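Local coordinates for SIR4-interacting protein SIF2 (Saccharomyces cerevisiae, PDB 1R5M) that antagonizes telomeric silencing in yeast and serves, as a WD-repeat subunit of the Set3 complex, in transcriptional corepression, at residues 39-44 against 386-391; 47-52 against 64-69; 332-337 against 348-353; 393-398 against 413-418. All blocks are in the same frame, centred on the assembly; numbering follows the deposited sequence.

Contact 1 (39-44 against 386-391); sequences LKEIVK and ASYQSS
Leu-39 meets Ala-386, Ser-387 and Tyr-388 where the outermost strands of two blades of a WD40 beta-propeller run parallel. Strand 37-44, from the N-terminal part of the domain, pairs with strand 419-422 of the last blade, the Velcro closure that shuts the ring, and it leans here on strand 380-388 of the blade before. Leu-39 N donates to Ser-387 O at 2.9 Å, a nearly straight bond. The first torsion of the leucine (chi1 -54°) sets CG anti to its own carbonyl carbon, 3.7 Å from Ala-386 CB. At the end of the side chain, Leu-39 CD2 approaches Ala-386 CB to 3.5 Å, while Leu-39 CD1 lies 4.0 Å from Tyr-388 CB. Leu-39 O sits in plane at the edge of the Tyr-388 ring, 3.3 Å from CD1 of that ring. The same oxygen receives a hydrogen bond from a water that in turn accepts one from Gln-389 N, which carries the backbone link one step past the direct bond. Farther along, Glu-41 CB packs 3.5 Å from Tyr-388 OH, and the glutamate chain runs on extended; its OE1 and the phenol oxygen are both hydrogen-bonded to Ser-419 OG. An alanine in place of Tyr-388 would probably leave Ser-419 OG without one of its partners and open a gap beside Glu-41 CB and Leu-39 O. The Glu-41 carboxylate is turned 39° from the plane of the Tyr-388 ring, with Glu-41 OE1 3.7 Å from Tyr-388 OH.

Contact 2 (47-52 against 64-69); sequences NIVSST and GEKNSV. With SO4 (sulfate ion), chain C; SO4 (sulfate ion), chain B.
Val-49 N and Gly-64 O form a nearly linear hydrogen bond of 2.8 Å, and Gly-64 N returns one to Ser-50 O at 3.0 Å, so both polar backbone atoms of the glycine are bonded to the neighbouring segment. Ile-48 adds a CA-H...O contact to the same Gly-64 O. Beyond this pairing, Val-49 CG2 rests 3.7 Å from Lys-66 CG, and the extended lysine chain then passes Asn-47 at about a right angle, with CE 3.3 Å from Asn-47 OD1. A water that accepts from Lys-66 N lies within hydrogen-bonding distance of that OD1, and a second probably bridges Asn-47 O and Glu-65 OE1. The groups that position these side chains lie farther out: Arg-71 forms a salt bridge with Glu-65 OE2, Ser-414 O takes a hydrogen bond from Lys-66 NZ, and Gln-416 O takes one from Asn-47 ND2. One sulfate ion accepts from Thr-52 OG1, another from Asn-67 ND2; both probably come from the crystallisation liquor. The contact lies at the open end of the hairpin of strands 50-53 and 60-65 in the first blade, between the loop that follows strand 408-413 of the last blade and strand 111-116 of the second, whose Leu-114 touches Ser-50 and Thr-52.

Contact 3 (332-337 against 348-353); sequences PIFAGR and AFMDGQ
Ile-333 and Phe-349 have nearly the same first torsion (chi1 -71° and -70°), each with its leading gamma carbon anti to its own carbonyl carbon, and the two side chains lie side by side, pointing the same way. They form a non-hydrogen-bonded antiparallel pair in the hairpin of the two inner strands of the seventh WD repeat, 333-338 and 344-349. Ile-333 CG1 comes within 3.4 Å of Phe-349 CE2, and Val-328, Val-331 and Tyr-357 also touch the Phe-349 side chain. An alanine in place of Phe-349 would probably open a gap between these residues and leave Ile-333 CG1 and CD1 without their aromatic partner. Met-350 takes the other course, with CG anti to its backbone N (chi1 -177°). Its CB stands over the face of the Phe-334 ring, 4.1 Å from the centroid, a CH-pi contact; its CG lies 3.4 Å from Phe-334 CZ, and its SD approaches obliquely as a Met-aromatic contact. Pro-332 CD also lies 4.0 Å from Met-350 SD. Met-350 N donates to Pro-332 O at 2.8 Å, Phe-334 N to Ala-348 O, and Ala-348 N to Ala-335 O, whereas the buried Ala-335 N has no partner in the model. A type I turn from Phe-349 to Gly-352 ends the strand; overlapping its end, Asp-351 makes an Asx turn, its OD1 met from above the carboxylate plane by Gln-353 N at 3.0 Å.

Contact 4 (393-398 against 413-418); sequences DNDYIF and YSLQEG
Asp-395 and the backbone of residues 414-416 make the tight part of this contact, at the mouth of the hairpin of strands 397-402 and 408-413 in the last propeller blade. Asp-395 OD2 accepts two fairly straight bonds: Leu-415 N comes in on its syn lone pair at 2.8 Å, and Gln-416 N nearly along the C-O axis at 2.9 Å. These two N-H groups probably fix the rotation of the carboxylate and would partly offset its negative charge. The other oxygen, OD1, takes an unusually short bond from Ser-414 OG and a bent one from Tyr-396 N, which meets it from above the carboxylate plane. Beside it, Ser-414 N donates to Tyr-396 O, and Ile-397 CG1 packs 3.5 Å from Tyr-413 CE2, the two side chains lying parallel in direction.

Elsewhere the hold is looser. On the solvent side the exposed Phe-398 has Ser-414 CB over one face of its ring, offset toward the rim and 3.4 Å above its plane. Between Asp-393 and Gln-416, whose carboxylate and amide planes are 59° apart, there is a single weak bond of 3.1 Å from Gln-416 NE2 to Asp-393 OD1. That nitrogen also stands over the centre of the Tyr-413 ring. Asp-393 is tied back to its own segment by an Asx turn, in which OD2 receives Asp-395 N on its anti lone pair at 2.9 Å.

Contacts 2, 3 and 4 each lie at the open end of the hairpin between the two inner strands of a blade, in the first, seventh and last blades, whereas contact 1 joins the outer strands of the last two blades and lies farthest from the chain centre. None is wholly buried. Contact 3 has the largest share of buried residues, and its side-chain packing is apolar; contact 4 relies on a carboxylate gripping backbone N-H groups, and contacts 1 and 2 bring in waters. The blades meet through these segments: Ala-348 of contact 3 packs on Ile-397 of contact 4, Tyr-388 of contact 1 touches Tyr-413, and Asn-47 and Lys-66 of contact 2 reach carbonyl oxygens of 414-416.

Contact 1 (39-44 against 386-391)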
loop_
_atom_site.group_PDB
_atom_site.type_symbol
_atom_site.label_atom_id
_atom_site.label_comp_id
_atom_site.label_asym_id
_atom_site.label_seq_id
_atom_site.Cartn_x
_atom_site.Cartn_y
_atom_site.Cartn_z
ATOM N N LEU A 39 -16.320 -13.550 -8.706
ATOM C CA LEU A 39 -16.744 -12.301 -8.088
ATOM C C LEU A 39 -17.593 -11.402 -8.969
ATOM O O LEU A 39 -17.384 -11.316 -10.183
ATOM C CB LEU A 39 -15.508 -11.539 -7.607
ATOM C CG LEU A 39 -14.578 -12.334 -6.682
ATOM C CD1 LEU A 39 -13.335 -11.501 -6.404
ATOM C CD2 LEU A 39 -15.293 -12.697 -5.376
ATOM N N LYS A 40 -18.545 -10.721 -8.342
ATOM C CA LYS A 40 -19.436 -9.818 -9.056
ATOM C C LYS A 40 -19.215 -8.371 -8.643
ATOM O O LYS A 40 -18.847 -8.086 -7.502
ATOM C CB LYS A 40 -20.896 -10.174 -8.771
ATOM C CG LYS A 40 -21.337 -9.836 -7.351
ATOM C CD LYS A 40 -22.775 -10.246 -7.093
ATOM C CE LYS A 40 -23.195 -9.863 -5.685
ATOM N NZ LYS A 40 -24.490 -10.483 -5.299
ATOM N N GLU A 41 -19.444 -7.460 -9.578
ATOM C CA GLU A 41 -19.329 -6.043 -9.275
ATOM C C GLU A 41 -20.623 -5.634 -8.575
ATOM O O GLU A 41 -21.708 -6.071 -8.965
ATOM C CB GLU A 41 -19.170 -5.232 -10.562
ATOM C CG GLU A 41 -19.411 -3.740 -10.371
ATOM C CD GLU A 41 -19.239 -2.948 -11.648
ATOM O OE1 GLU A 41 -18.080 -2.703 -12.047
ATOM O OE2 GLU A 41 -20.265 -2.575 -12.259
ATOM N N ILE A 42 -20.518 -4.819 -7.529
ATOM C CA ILE A 42 -21.718 -4.359 -6.839
ATOM C C ILE A 42 -21.908 -2.857 -7.016
ATOM O O ILE A 42 -23.023 -2.352 -6.894
ATOM C CB ILE A 42 -21.708 -4.705 -5.327
ATOM C CG1 ILE A 42 -20.426 -4.198 -4.664
ATOM C CG2 ILE A 42 -21.863 -6.205 -5.144
ATOM C CD1 ILE A 42 -20.445 -4.317 -3.148
ATOM N N VAL A 43 -20.822 -2.145 -7.305
ATOM C CA VAL A 43 -20.900 -0.701 -7.527
ATOM C C VAL A 43 -19.951 -0.272 -8.638
ATOM O O VAL A 43 -18.784 -0.665 -8.665
ATOM C CB VAL A 43 -20.553 0.113 -6.252
ATOM C CG1 VAL A 43 -20.575 1.605 -6.569
ATOM C CG2 VAL A 43 -21.550 -0.193 -5.143
ATOM N N LYS A 44 -20.468 0.517 -9.572
ATOM C CA LYS A 44 -19.660 1.030 -10.665
ATOM C C LYS A 44 -19.206 2.431 -10.272
ATOM O O LYS A 44 -20.022 3.272 -9.897
ATOM C CB LYS A 44 -20.479 1.093 -11.956
ATOM C CG LYS A 44 -19.814 1.893 -13.065
ATOM C CD LYS A 44 -20.645 1.890 -14.341
ATOM C CE LYS A 44 -20.597 0.535 -15.023
ATOM N NZ LYS A 44 -19.197 0.149 -15.380
ATOM N N ALA A 386 -11.153 -16.967 -5.143
ATOM C CA ALA A 386 -12.058 -16.325 -6.083
ATOM C C ALA A 386 -11.307 -15.525 -7.135
ATOM O O ALA A 386 -10.131 -15.206 -6.966
ATOM C CB ALA A 386 -13.009 -15.410 -5.322
ATOM N N SER A 387 -11.999 -15.205 -8.225
ATOM C CA SER A 387 -11.415 -14.424 -9.310
ATOM C C SER A 387 -12.426 -13.428 -9.866
ATOM O O SER A 387 -13.636 -13.672 -9.836
ATOM C CB SER A 387 -10.952 -15.342 -10.447
ATOM O OG SER A 387 -9.946 -16.244 -10.028
ATOM N N TYR A 388 -11.916 -12.303 -10.361
ATOM C CA TYR A 388 -12.734 -11.254 -10.966
ATOM C C TYR A 388 -12.092 -10.933 -12.313
ATOM O O TYR A 388 -10.896 -10.645 -12.382
ATOM C CB TYR A 388 -12.745 -10.000 -10.088
ATOM C CG TYR A 388 -13.619 -8.885 -10.621
ATOM C CD1 TYR A 388 -14.999 -9.050 -10.742
ATOM C CD2 TYR A 388 -13.069 -7.655 -10.991
ATOM C CE1 TYR A 388 -15.814 -8.017 -11.214
ATOM C CE2 TYR A 388 -13.873 -6.619 -11.464
ATOM C CZ TYR A 388 -15.243 -6.806 -11.572
ATOM O OH TYR A 388 -16.042 -5.778 -12.024
ATOM N N GLN A 389 -12.885 -10.994 -13.379
ATOM C CA GLN A 389 -12.384 -10.729 -14.723
ATOM C C GLN A 389 -13.563 -10.741 -15.693
ATOM O O GLN A 389 -14.650 -11.195 -15.353
ATOM C CB GLN A 389 -11.374 -11.822 -15.116
ATOM C CG GLN A 389 -10.896 -11.813 -16.568
ATOM C CD GLN A 389 -9.990 -10.642 -16.895
ATOM O OE1 GLN A 389 -8.802 -10.819 -17.188
ATOM N NE2 GLN A 389 -10.542 -9.441 -16.849
ATOM N N SER A 390 -13.347 -10.215 -16.891
ATOM C CA SER A 390 -14.380 -10.220 -17.917
ATOM C C SER A 390 -13.685 -10.027 -19.250
ATOM O O SER A 390 -12.588 -9.462 -19.317
ATOM C CB SER A 390 -15.406 -9.106 -17.692
ATOM O OG SER A 390 -15.010 -7.901 -18.320
ATOM N N SER A 391 -14.314 -10.511 -20.312
ATOM C CA SER A 391 -13.739 -10.392 -21.640
ATOM C C SER A 391 -14.247 -9.153 -22.367
ATOM O O SER A 391 -14.014 -9.002 -23.559
ATOM C CB SER A 391 -14.062 -11.643 -22.464
ATOM O OG SER A 391 -15.463 -11.823 -22.589
HETATM O O HOH W 1 -15.844 -11.841 -12.516
#

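Contact 2 (47-52 against 64-69)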
loop_
_atom_site.group_PDB
_atom_site.type_symbol
_atom_site.label_atom_id
_atom_site.label_comp_id
_atom_site.label_asym_id
_atom_site.label_seq_id
_atom_site.Cartn_x
_atom_site.Cartn_y
_atom_site.Cartn_z
ATOM N N ASN A 47 -13.801 6.611 -13.255
ATOM C CA ASN A 47 -12.419 6.155 -13.284
ATOM C C ASN A 47 -11.733 6.620 -12.010
ATOM O O ASN A 47 -11.959 7.739 -11.548
ATOM C CB ASN A 47 -11.673 6.726 -14.488
ATOM C CG ASN A 47 -10.166 6.569 -14.366
ATOM O OD1 ASN A 47 -9.469 7.479 -13.909
ATOM N ND2 ASN A 47 -9.657 5.402 -14.756
ATOM N N ILE A 48 -10.912 5.754 -11.433
ATOM C CA ILE A 48 -10.170 6.115 -10.232
ATOM C C ILE A 48 -8.716 5.721 -10.431
ATOM O O ILE A 48 -8.410 4.773 -11.152
ATOM C CB ILE A 48 -10.718 5.420 -8.957
ATOM C CG1 ILE A 48 -10.613 3.899 -9.084
ATOM C CG2 ILE A 48 -12.158 5.856 -8.707
ATOM C CD1 ILE A 48 -10.852 3.173 -7.771
ATOM N N VAL A 49 -7.819 6.470 -9.801
ATOM C CA VAL A 49 -6.393 6.202 -9.910
ATOM C C VAL A 49 -5.986 5.166 -8.868
ATOM O O VAL A 49 -5.246 4.226 -9.164
ATOM C CB VAL A 49 -5.587 7.499 -9.706
ATOM C CG1 VAL A 49 -4.102 7.201 -9.746
ATOM C CG2 VAL A 49 -5.952 8.505 -10.793
ATOM N N SER A 50 -6.474 5.354 -7.647
ATOM C CA SER A 50 -6.206 4.438 -6.544
ATOM C C SER A 50 -7.279 4.697 -5.497
ATOM O O SER A 50 -8.036 5.661 -5.601
ATOM C CB SER A 50 -4.822 4.695 -5.942
ATOM O OG SER A 50 -4.790 5.930 -5.248
ATOM N N SER A 51 -7.355 3.837 -4.490
ATOM C CA SER A 51 -8.351 4.022 -3.450
ATOM C C SER A 51 -7.903 3.354 -2.165
ATOM O O SER A 51 -6.981 2.539 -2.162
ATOM C CB SER A 51 -9.708 3.455 -3.893
ATOM O OG SER A 51 -9.681 2.040 -3.990
ATOM N N THR A 52 -8.545 3.729 -1.068
ATOM C CA THR A 52 -8.235 3.154 0.226
ATOM C C THR A 52 -9.467 3.285 1.119
ATOM O O THR A 52 -10.053 4.361 1.245
ATOM C CB THR A 52 -6.995 3.840 0.863
ATOM O OG1 THR A 52 -6.736 3.262 2.148
ATOM C CG2 THR A 52 -7.204 5.341 0.997
ATOM N N GLY A 64 -8.937 8.466 -5.368
ATOM C CA GLY A 64 -8.348 9.587 -6.074
ATOM C C GLY A 64 -8.709 9.575 -7.542
ATOM O O GLY A 64 -8.845 8.509 -8.146
ATOM N N GLU A 65 -8.863 10.759 -8.122
ATOM C CA GLU A 65 -9.213 10.866 -9.531
ATOM C C GLU A 65 -8.156 11.672 -10.266
ATOM O O GLU A 65 -7.265 12.259 -9.652
ATOM C CB GLU A 65 -10.594 11.502 -9.685
ATOM C CG GLU A 65 -11.687 10.716 -8.969
ATOM C CD GLU A 65 -13.027 11.417 -8.993
ATOM O OE1 GLU A 65 -13.633 11.514 -10.078
ATOM O OE2 GLU A 65 -13.469 11.877 -7.919
ATOM N N LYS A 66 -8.255 11.705 -11.587
ATOM C CA LYS A 66 -7.264 12.405 -12.386
ATOM C C LYS A 66 -7.364 13.926 -12.420
ATOM O O LYS A 66 -6.351 14.597 -12.607
ATOM C CB LYS A 66 -7.279 11.841 -13.810
ATOM C CG LYS A 66 -6.926 10.356 -13.854
ATOM C CD LYS A 66 -6.952 9.776 -15.263
ATOM C CE LYS A 66 -6.563 8.298 -15.239
ATOM N NZ LYS A 66 -6.672 7.651 -16.581
ATOM N N ASN A 67 -8.560 14.471 -12.216
ATOM C CA ASN A 67 -8.734 15.919 -12.266
ATOM C C ASN A 67 -8.444 16.673 -10.966
ATOM O O ASN A 67 -9.262 17.470 -10.506
ATOM C CB ASN A 67 -10.145 16.267 -12.755
ATOM C CG ASN A 67 -10.288 17.736 -13.111
ATOM O OD1 ASN A 67 -9.392 18.324 -13.716
ATOM N ND2 ASN A 67 -11.418 18.331 -12.748
ATOM N N SER A 68 -7.279 16.413 -10.380
ATOM C CA SER A 68 -6.856 17.100 -9.158
ATOM C C SER A 68 -7.923 17.058 -8.067
ATOM O O SER A 68 -8.163 18.048 -7.370
ATOM C CB SER A 68 -6.511 18.557 -9.501
ATOM O OG SER A 68 -5.655 19.143 -8.532
ATOM N N VAL A 69 -8.549 15.898 -7.904
ATOM C CA VAL A 69 -9.598 15.746 -6.912
ATOM C C VAL A 69 -9.741 14.298 -6.457
ATOM O O VAL A 69 -9.499 13.364 -7.224
ATOM C CB VAL A 69 -10.967 16.231 -7.481
ATOM C CG1 VAL A 69 -11.403 15.334 -8.641
ATOM C CG2 VAL A 69 -12.025 16.239 -6.389
HETATM S S SO4 C . -4.642 0.227 1.269
HETATM O O1 SO4 C . -3.653 -0.529 2.064
HETATM O O2 SO4 C . -4.008 1.429 0.697
HETATM O O3 SO4 C . -5.143 -0.630 0.173
HETATM O O4 SO4 C . -5.755 0.644 2.139
HETATM S S SO4 B . -14.845 16.761 -11.120
HETATM O O1 SO4 B . -13.530 17.420 -11.225
HETATM O O2 SO4 B . -15.566 16.899 -12.400
HETATM O O3 SO4 B . -14.657 15.333 -10.807
HETATM O O4 SO4 B . -15.636 17.390 -10.045
HETATM O O HOH W 2 -10.194 10.029 -13.082
HETATM O O HOH W 3 -12.925 10.063 -12.349
#

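Contact 3 (332-337 against 348-353)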
loop_
_atom_site.group_PDB
_atom_site.type_symbol
_atom_site.label_atom_id
_atom_site.label_comp_id
_atom_site.label_asym_id
_atom_site.label_seq_id
_atom_site.Cartn_x
_atom_site.Cartn_y
_atom_site.Cartn_z
ATOM N N PRO A 332 2.513 -10.921 -15.276
ATOM C CA PRO A 332 2.982 -10.119 -14.144
ATOM C C PRO A 332 1.869 -9.667 -13.206
ATOM O O PRO A 332 0.725 -9.470 -13.619
ATOM C CB PRO A 332 3.649 -8.925 -14.820
ATOM C CG PRO A 332 4.139 -9.502 -16.120
ATOM C CD PRO A 332 2.965 -10.336 -16.552
ATOM N N ILE A 333 2.216 -9.517 -11.934
ATOM C CA ILE A 333 1.273 -9.031 -10.942
ATOM C C ILE A 333 1.684 -7.587 -10.682
ATOM O O ILE A 333 2.869 -7.301 -10.483
ATOM C CB ILE A 333 1.356 -9.843 -9.636
ATOM C CG1 ILE A 333 0.776 -11.241 -9.875
ATOM C CG2 ILE A 333 0.614 -9.116 -8.516
ATOM C CD1 ILE A 333 0.898 -12.187 -8.696
ATOM N N PHE A 334 0.711 -6.681 -10.708
ATOM C CA PHE A 334 0.980 -5.262 -10.495
ATOM C C PHE A 334 0.787 -4.799 -9.058
ATOM O O PHE A 334 1.353 -3.785 -8.648
ATOM C CB PHE A 334 0.093 -4.414 -11.412
ATOM C CG PHE A 334 0.530 -4.404 -12.851
ATOM C CD1 PHE A 334 -0.171 -3.657 -13.790
ATOM C CD2 PHE A 334 1.644 -5.130 -13.270
ATOM C CE1 PHE A 334 0.227 -3.630 -15.123
ATOM C CE2 PHE A 334 2.051 -5.108 -14.606
ATOM C CZ PHE A 334 1.338 -4.355 -15.532
ATOM N N ALA A 335 -0.020 -5.526 -8.295
ATOM C CA ALA A 335 -0.265 -5.153 -6.907
ATOM C C ALA A 335 -0.894 -6.292 -6.124
ATOM O O ALA A 335 -1.613 -7.114 -6.684
ATOM C CB ALA A 335 -1.165 -3.925 -6.849
ATOM N N GLY A 336 -0.601 -6.328 -4.827
ATOM C CA GLY A 336 -1.140 -7.349 -3.946
ATOM C C GLY A 336 -1.522 -6.698 -2.629
ATOM O O GLY A 336 -0.815 -5.802 -2.155
ATOM N N ARG A 337 -2.631 -7.133 -2.038
ATOM C CA ARG A 337 -3.107 -6.567 -0.775
ATOM C C ARG A 337 -3.628 -7.651 0.153
ATOM O O ARG A 337 -4.398 -8.517 -0.264
ATOM C CB ARG A 337 -4.250 -5.585 -1.027
ATOM C CG ARG A 337 -3.947 -4.494 -2.028
ATOM C CD ARG A 337 -3.161 -3.349 -1.420
ATOM N NE ARG A 337 -2.915 -2.312 -2.419
ATOM C CZ ARG A 337 -1.783 -2.178 -3.105
ATOM N NH1 ARG A 337 -0.771 -3.011 -2.895
ATOM N NH2 ARG A 337 -1.671 -1.221 -4.017
ATOM N N ALA A 348 -3.642 -8.229 -8.399
ATOM C CA ALA A 348 -4.123 -7.771 -9.693
ATOM C C ALA A 348 -3.092 -8.131 -10.748
ATOM O O ALA A 348 -1.951 -7.668 -10.694
ATOM C CB ALA A 348 -4.344 -6.264 -9.668
ATOM N N PHE A 349 -3.490 -8.972 -11.696
ATOM C CA PHE A 349 -2.596 -9.379 -12.767
ATOM C C PHE A 349 -2.639 -8.376 -13.908
ATOM O O PHE A 349 -3.613 -7.635 -14.071
ATOM C CB PHE A 349 -2.969 -10.769 -13.289
ATOM C CG PHE A 349 -2.670 -11.880 -12.328
ATOM C CD1 PHE A 349 -3.604 -12.269 -11.373
ATOM C CD2 PHE A 349 -1.443 -12.535 -12.370
ATOM C CE1 PHE A 349 -3.318 -13.299 -10.474
ATOM C CE2 PHE A 349 -1.146 -13.565 -11.475
ATOM C CZ PHE A 349 -2.086 -13.947 -10.526
ATOM N N MET A 350 -1.575 -8.370 -14.702
ATOM C CA MET A 350 -1.451 -7.461 -15.832
ATOM C C MET A 350 -2.563 -7.651 -16.860
ATOM O O MET A 350 -2.852 -6.744 -17.638
ATOM C CB MET A 350 -0.084 -7.660 -16.489
ATOM C CG MET A 350 0.210 -6.717 -17.632
ATOM S SD MET A 350 1.931 -6.852 -18.148
ATOM C CE MET A 350 2.004 -5.551 -19.386
ATOM N N ASP A 351 -3.188 -8.825 -16.866
ATOM C CA ASP A 351 -4.261 -9.084 -17.821
ATOM C C ASP A 351 -5.627 -8.594 -17.339
ATOM O O ASP A 351 -6.649 -8.873 -17.968
ATOM C CB ASP A 351 -4.330 -10.581 -18.161
ATOM C CG ASP A 351 -4.671 -11.443 -16.960
ATOM O OD1 ASP A 351 -4.825 -10.892 -15.851
ATOM O OD2 ASP A 351 -4.787 -12.677 -17.126
ATOM N N GLY A 352 -5.644 -7.861 -16.228
ATOM C CA GLY A 352 -6.897 -7.333 -15.708
ATOM C C GLY A 352 -7.671 -8.259 -14.787
ATOM O O GLY A 352 -8.791 -7.945 -14.374
ATOM N N GLN A 353 -7.090 -9.405 -14.456
ATOM C CA GLN A 353 -7.770 -10.337 -13.569
ATOM C C GLN A 353 -7.315 -10.164 -12.130
ATOM O O GLN A 353 -6.136 -9.922 -11.858
ATOM C CB GLN A 353 -7.522 -11.785 -13.997
ATOM C CG GLN A 353 -8.261 -12.800 -13.128
ATOM C CD GLN A 353 -8.299 -14.188 -13.735
ATOM O OE1 GLN A 353 -8.559 -14.345 -14.929
ATOM N NE2 GLN A 353 -8.062 -15.207 -12.911
#

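Contact 4 (393-398 against 413-418)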
loop_
_atom_site.group_PDB
_atom_site.type_symbol
_atom_site.label_atom_id
_atom_site.label_comp_id
_atom_site.label_asym_id
_atom_site.label_seq_id
_atom_site.Cartn_x
_atom_site.Cartn_y
_atom_site.Cartn_z
ATOM N N ASP A 393 -13.297 -6.019 -21.815
ATOM C CA ASP A 393 -12.246 -5.005 -21.934
ATOM C C ASP A 393 -10.928 -5.653 -21.541
ATOM O O ASP A 393 -10.917 -6.700 -20.890
ATOM C CB ASP A 393 -12.503 -3.789 -21.038
ATOM C CG ASP A 393 -12.234 -4.075 -19.579
ATOM O OD1 ASP A 393 -13.189 -4.431 -18.858
ATOM O OD2 ASP A 393 -11.061 -3.956 -19.155
ATOM N N ASN A 394 -9.817 -5.038 -21.943
ATOM C CA ASN A 394 -8.491 -5.565 -21.625
ATOM C C ASN A 394 -7.675 -4.526 -20.860
ATOM O O ASN A 394 -6.447 -4.535 -20.918
ATOM C CB ASN A 394 -7.746 -5.924 -22.913
ATOM C CG ASN A 394 -7.323 -4.695 -23.687
ATOM O OD1 ASN A 394 -7.993 -3.667 -23.633
ATOM N ND2 ASN A 394 -6.209 -4.793 -24.415
ATOM N N ASP A 395 -8.348 -3.633 -20.141
ATOM C CA ASP A 395 -7.642 -2.591 -19.401
ATOM C C ASP A 395 -6.839 -3.162 -18.232
ATOM O O ASP A 395 -7.128 -4.253 -17.738
ATOM C CB ASP A 395 -8.642 -1.540 -18.896
ATOM C CG ASP A 395 -7.970 -0.243 -18.451
ATOM O OD1 ASP A 395 -6.768 -0.050 -18.723
ATOM O OD2 ASP A 395 -8.663 0.594 -17.836
ATOM N N TYR A 396 -5.823 -2.411 -17.816
ATOM C CA TYR A 396 -4.955 -2.789 -16.702
ATOM C C TYR A 396 -5.578 -2.364 -15.380
ATOM O O TYR A 396 -6.355 -1.415 -15.328
ATOM C CB TYR A 396 -3.608 -2.058 -16.783
ATOM C CG TYR A 396 -2.742 -2.369 -17.975
ATOM C CD1 TYR A 396 -2.247 -1.344 -18.781
ATOM C CD2 TYR A 396 -2.379 -3.681 -18.275
ATOM C CE1 TYR A 396 -1.406 -1.620 -19.860
ATOM C CE2 TYR A 396 -1.543 -3.967 -19.348
ATOM C CZ TYR A 396 -1.058 -2.935 -20.135
ATOM O OH TYR A 396 -0.226 -3.225 -21.196
ATOM N N ILE A 397 -5.208 -3.065 -14.313
ATOM C CA ILE A 397 -5.640 -2.717 -12.961
ATOM C C ILE A 397 -4.354 -2.222 -12.302
ATOM O O ILE A 397 -3.366 -2.954 -12.249
ATOM C CB ILE A 397 -6.172 -3.936 -12.189
ATOM C CG1 ILE A 397 -7.521 -4.363 -12.772
ATOM C CG2 ILE A 397 -6.318 -3.592 -10.705
ATOM C CD1 ILE A 397 -8.046 -5.666 -12.208
ATOM N N PHE A 398 -4.366 -0.982 -11.821
ATOM C CA PHE A 398 -3.196 -0.369 -11.188
ATOM C C PHE A 398 -3.208 -0.442 -9.666
ATOM O O PHE A 398 -2.162 -0.320 -9.019
ATOM C CB PHE A 398 -3.099 1.108 -11.587
ATOM C CG PHE A 398 -2.558 1.346 -12.970
ATOM C CD1 PHE A 398 -2.460 2.643 -13.464
ATOM C CD2 PHE A 398 -2.122 0.291 -13.767
ATOM C CE1 PHE A 398 -1.934 2.891 -14.727
ATOM C CE2 PHE A 398 -1.593 0.528 -15.036
ATOM C CZ PHE A 398 -1.499 1.831 -15.515
ATOM N N TYR A 413 -8.906 0.687 -12.380
ATOM C CA TYR A 413 -8.397 0.400 -13.719
ATOM C C TYR A 413 -7.658 1.639 -14.207
ATOM O O TYR A 413 -7.952 2.756 -13.777
ATOM C CB TYR A 413 -9.537 0.062 -14.687
ATOM C CG TYR A 413 -10.189 -1.278 -14.433
ATOM C CD1 TYR A 413 -11.298 -1.391 -13.592
ATOM C CD2 TYR A 413 -9.698 -2.433 -15.034
ATOM C CE1 TYR A 413 -11.903 -2.627 -13.360
ATOM C CE2 TYR A 413 -10.294 -3.675 -14.806
ATOM C CZ TYR A 413 -11.394 -3.761 -13.971
ATOM O OH TYR A 413 -11.988 -4.984 -13.748
ATOM N N SER A 414 -6.709 1.449 -15.116
ATOM C CA SER A 414 -5.920 2.573 -15.609
ATOM C C SER A 414 -6.726 3.623 -16.360
ATOM O O SER A 414 -6.515 4.820 -16.168
ATOM C CB SER A 414 -4.780 2.074 -16.503
ATOM O OG SER A 414 -5.253 1.629 -17.759
ATOM N N LEU A 415 -7.664 3.182 -17.190
ATOM C CA LEU A 415 -8.459 4.104 -17.994
ATOM C C LEU A 415 -9.971 4.055 -17.795
ATOM O O LEU A 415 -10.622 5.101 -17.710
ATOM C CB LEU A 415 -8.139 3.878 -19.474
ATOM C CG LEU A 415 -6.688 4.160 -19.870
ATOM C CD1 LEU A 415 -6.397 3.601 -21.254
ATOM C CD2 LEU A 415 -6.438 5.659 -19.822
ATOM N N GLN A 416 -10.535 2.854 -17.721
ATOM C CA GLN A 416 -11.979 2.730 -17.561
ATOM C C GLN A 416 -12.469 2.959 -16.140
ATOM O O GLN A 416 -11.695 3.270 -15.233
ATOM C CB GLN A 416 -12.471 1.367 -18.065
ATOM C CG GLN A 416 -11.966 0.169 -17.286
ATOM C CD GLN A 416 -12.559 -1.134 -17.790
ATOM O OE1 GLN A 416 -12.964 -1.234 -18.949
ATOM N NE2 GLN A 416 -12.599 -2.141 -16.931
ATOM N N GLU A 417 -13.774 2.804 -15.962
ATOM C CA GLU A 417 -14.403 3.011 -14.670
ATOM C C GLU A 417 -13.913 2.047 -13.603
ATOM O O GLU A 417 -13.589 0.895 -13.890
ATOM C CB GLU A 417 -15.919 2.890 -14.817
ATOM C CG GLU A 417 -16.515 3.956 -15.723
ATOM C CD GLU A 417 -17.985 3.738 -15.992
ATOM O OE1 GLU A 417 -18.342 2.638 -16.463
ATOM O OE2 GLU A 417 -18.783 4.669 -15.740
ATOM N N GLY A 418 -13.851 2.541 -12.370
ATOM C CA GLY A 418 -13.436 1.704 -11.261
ATOM C C GLY A 418 -14.569 0.752 -10.936
ATOM O O GLY A 418 -15.692 0.915 -11.420
#